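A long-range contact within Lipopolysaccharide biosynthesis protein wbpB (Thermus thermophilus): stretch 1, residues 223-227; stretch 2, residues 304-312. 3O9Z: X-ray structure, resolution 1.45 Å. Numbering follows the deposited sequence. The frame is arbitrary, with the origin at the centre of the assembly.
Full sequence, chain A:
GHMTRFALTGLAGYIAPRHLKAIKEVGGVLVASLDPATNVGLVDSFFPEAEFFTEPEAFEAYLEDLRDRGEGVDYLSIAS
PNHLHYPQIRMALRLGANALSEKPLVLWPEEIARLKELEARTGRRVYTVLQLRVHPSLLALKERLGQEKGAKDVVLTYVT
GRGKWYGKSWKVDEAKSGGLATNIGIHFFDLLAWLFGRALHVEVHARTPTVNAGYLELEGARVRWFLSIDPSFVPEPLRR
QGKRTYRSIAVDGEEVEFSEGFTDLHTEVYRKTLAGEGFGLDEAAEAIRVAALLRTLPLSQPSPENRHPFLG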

# COMPACT_ATOMS: atom_id res chain seq x y z
N VAL A 223 -1.25 -38.43 -19.02
CA VAL A 223 -2.26 -37.67 -18.30
C VAL A 223 -2.87 -36.60 -19.16
O VAL A 223 -2.14 -35.78 -19.71
CB VAL A 223 -1.64 -36.96 -17.06
CG1 VAL A 223 -2.75 -36.31 -16.17
CG2 VAL A 223 -0.81 -37.97 -16.24
N ARG A 224 -4.19 -36.56 -19.30
CA ARG A 224 -4.87 -35.42 -19.94
C ARG A 224 -5.38 -34.58 -18.77
O ARG A 224 -6.04 -35.13 -17.88
CB ARG A 224 -6.03 -35.90 -20.80
CG ARG A 224 -5.54 -36.74 -21.98
CD ARG A 224 -6.70 -37.23 -22.81
NE ARG A 224 -7.40 -38.33 -22.17
CZ ARG A 224 -8.64 -38.70 -22.51
NH1 ARG A 224 -9.23 -39.75 -21.92
NH2 ARG A 224 -9.31 -37.94 -23.37
N TRP A 225 -5.08 -33.28 -18.74
CA TRP A 225 -5.44 -32.44 -17.60
C TRP A 225 -6.20 -31.19 -18.01
O TRP A 225 -6.03 -30.67 -19.10
CB TRP A 225 -4.21 -32.12 -16.74
CG TRP A 225 -3.08 -31.41 -17.47
CD1 TRP A 225 -1.98 -32.00 -18.07
CD2 TRP A 225 -2.93 -30.01 -17.67
NE1 TRP A 225 -1.15 -31.03 -18.62
CE2 TRP A 225 -1.72 -29.81 -18.36
CE3 TRP A 225 -3.67 -28.90 -17.25
CZ2 TRP A 225 -1.24 -28.55 -18.72
CZ3 TRP A 225 -3.18 -27.64 -17.62
CH2 TRP A 225 -2.00 -27.47 -18.35
N PHE A 226 -7.07 -30.74 -17.10
CA PHE A 226 -7.86 -29.54 -17.28
C PHE A 226 -7.94 -28.84 -15.95
O PHE A 226 -8.25 -29.49 -14.94
CB PHE A 226 -9.26 -29.93 -17.78
CG PHE A 226 -10.16 -28.75 -18.00
CD1 PHE A 226 -10.30 -28.22 -19.28
CD2 PHE A 226 -10.87 -28.19 -16.94
CE1 PHE A 226 -11.13 -27.15 -19.51
CE2 PHE A 226 -11.71 -27.09 -17.16
CZ PHE A 226 -11.81 -26.55 -18.45
N LEU A 227 -7.62 -27.55 -15.98
CA LEU A 227 -7.62 -26.69 -14.78
C LEU A 227 -8.50 -25.46 -15.05
O LEU A 227 -8.30 -24.78 -16.07
CB LEU A 227 -6.15 -26.27 -14.56
CG LEU A 227 -5.99 -25.13 -13.56
CD1 LEU A 227 -6.46 -25.48 -12.15
CD2 LEU A 227 -4.49 -24.73 -13.61
N PRO A 304 -6.34 -36.43 -30.94
CA PRO A 304 -7.55 -36.80 -30.22
C PRO A 304 -7.23 -37.60 -28.99
O PRO A 304 -7.90 -37.44 -27.98
CB PRO A 304 -8.31 -37.69 -31.22
CG PRO A 304 -7.86 -37.18 -32.54
CD PRO A 304 -6.44 -36.72 -32.39
N GLU A 305 -6.17 -38.39 -29.04
CA GLU A 305 -5.86 -39.26 -27.91
C GLU A 305 -5.31 -38.48 -26.72
O GLU A 305 -5.33 -38.97 -25.58
CB GLU A 305 -4.92 -40.41 -28.30
CG GLU A 305 -3.55 -39.98 -28.74
CD GLU A 305 -3.42 -39.83 -30.25
OE1 GLU A 305 -4.45 -39.66 -30.95
OE2 GLU A 305 -2.26 -39.85 -30.72
N ASN A 306 -4.87 -37.25 -26.95
CA ASN A 306 -4.23 -36.46 -25.88
C ASN A 306 -5.07 -35.31 -25.37
O ASN A 306 -4.60 -34.57 -24.51
CB ASN A 306 -2.86 -35.93 -26.31
CG ASN A 306 -1.88 -37.04 -26.61
OD1 ASN A 306 -2.15 -38.20 -26.33
ND2 ASN A 306 -0.71 -36.68 -27.09
N ARG A 307 -6.29 -35.16 -25.88
CA ARG A 307 -7.14 -34.04 -25.59
C ARG A 307 -8.03 -34.29 -24.38
O ARG A 307 -8.84 -35.23 -24.40
CB ARG A 307 -8.03 -33.76 -26.81
CG ARG A 307 -8.85 -32.47 -26.75
CD ARG A 307 -9.89 -32.36 -27.88
NE ARG A 307 -9.29 -32.68 -29.18
CZ ARG A 307 -9.82 -33.50 -30.08
NH1 ARG A 307 -10.97 -34.12 -29.85
NH2 ARG A 307 -9.18 -33.72 -31.22
N HIS A 308 -7.98 -33.45 -23.34
CA HIS A 308 -8.89 -33.64 -22.21
C HIS A 308 -10.34 -33.59 -22.68
O HIS A 308 -10.63 -32.79 -23.55
CB HIS A 308 -8.59 -32.58 -21.13
CG HIS A 308 -9.38 -32.79 -19.87
ND1 HIS A 308 -10.72 -32.46 -19.78
CD2 HIS A 308 -9.04 -33.34 -18.67
CE1 HIS A 308 -11.15 -32.74 -18.56
NE2 HIS A 308 -10.16 -33.28 -17.87
N PRO A 309 -11.23 -34.45 -22.14
CA PRO A 309 -12.62 -34.45 -22.61
C PRO A 309 -13.31 -33.09 -22.61
O PRO A 309 -14.20 -32.86 -23.45
CB PRO A 309 -13.32 -35.43 -21.66
CG PRO A 309 -12.23 -36.35 -21.25
CD PRO A 309 -10.96 -35.52 -21.17
N PHE A 310 -13.00 -32.22 -21.66
CA PHE A 310 -13.66 -30.91 -21.63
C PHE A 310 -13.33 -30.07 -22.87
O PHE A 310 -14.02 -29.10 -23.18
CB PHE A 310 -13.34 -30.17 -20.34
CG PHE A 310 -14.07 -30.66 -19.11
CD1 PHE A 310 -14.72 -31.89 -19.07
CD2 PHE A 310 -13.98 -29.94 -17.92
CE1 PHE A 310 -15.33 -32.33 -17.91
CE2 PHE A 310 -14.57 -30.36 -16.78
CZ PHE A 310 -15.28 -31.54 -16.75
N LEU A 311 -12.27 -30.43 -23.59
CA LEU A 311 -11.93 -29.70 -24.82
C LEU A 311 -12.74 -30.13 -26.06
O LEU A 311 -12.56 -29.60 -27.16
CB LEU A 311 -10.43 -29.84 -25.10
CG LEU A 311 -9.57 -28.79 -24.41
CD1 LEU A 311 -10.01 -28.55 -22.99
CD2 LEU A 311 -8.07 -29.05 -24.54
N GLY A 312 -13.61 -31.12 -25.90
CA GLY A 312 -14.46 -31.56 -27.00
C GLY A 312 -13.86 -32.80 -27.64
O GLY A 312 -13.18 -33.58 -26.96
OXT GLY A 312 -14.05 -33.05 -28.83

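The C-terminal segment of the chain, residues 304-312, packs against part of a longer strand, residues 223-227; touching residues are at least 81 positions apart in sequence. The two stretches bury 421 Å² between them, both sides summed, and most of the strand's share belongs to Arg224 (119 Å²) and Phe226 (91 Å²). On the other side, His308 covers the most, at 70 Å². The alternation expected of a strand explains the pattern: the CA-to-CB bonds of Arg224 and Phe226 point toward the tail, whereas those of Val223 and Trp225 point away. The nearest CA atoms across the contact are those of Arg224 and His308, 4.9 Å apart.

Arg224 makes the sole hydrogen bond across the contact. Its NH2 donates to the carbonyl O of Arg307 at 2.9 Å, with an N-H...O angle of 156°, and the acceptor sits at the edge of the guanidinium, near its plane, where the N-H bonds of such a group point. Pro309 instead lies over one face, its CD 3.7 Å from Arg224 NH2, so the planar group combines a polar edge contact with an apolar face contact. The chi angles (m, t, m, then 162°) carry the chain along the tail's backbone: Arg224 CG is 3.5 Å from Asn306 O, and Arg224 CD is 3.5 Å from Glu305 O. These are packing contacts of aliphatic carbons with carbonyls, and Asn306 O, buried by the contact, finds no hydrogen-bonding partner anywhere in the model.

His308 links the two halves of the interface. Its CA-to-CB bond points sideways, yet the ring, with chi1 at t, lies against the strand. Phe226 CB stands 3.3 Å from the imidazole centroid and only 2° off the ring normal, an almost ideal CH-pi placement. At the ring's edge, His308 CD2 approaches Arg224 O at 3.6 Å. The imidazole is also fixed from within its own stretch: Phe310 N donates to His308 ND1 at 3.0 Å and 163°, while His308 NE2 is hydrogen-bonded elsewhere in the structure.

Phe226, also with chi1 at t, meets Phe310 and Leu311 of the 3-10 segment 309-311. The edge of the Phe310 ring is directed at the face of the Phe226 ring, with centroids 5.0 Å apart and planes at 66°; the closest atoms are Phe226 CD2 and Phe310 CD2, at 3.7 Å. Phe310 CB adds a second approach over the face, 4.0 Å from the Phe226 centroid and 23° off its normal. Leu311 meets the ring differently, its CD1 lying at the edge, 3.7 Å from Phe226 CD1. The Phe226 and His308 rings are oblique to each other, with planes at 35°.

The backbone bonds Leu311 N to His308 O (2.9 Å) and Gly312 N to Pro309 O (3.1 Å) secure the turn that brings Phe310 and Leu311 to Phe226. A salt bridge from Arg307 NH1 to Gly312 OXT (3.4 Å) further ties the chain terminus back to its own stretch.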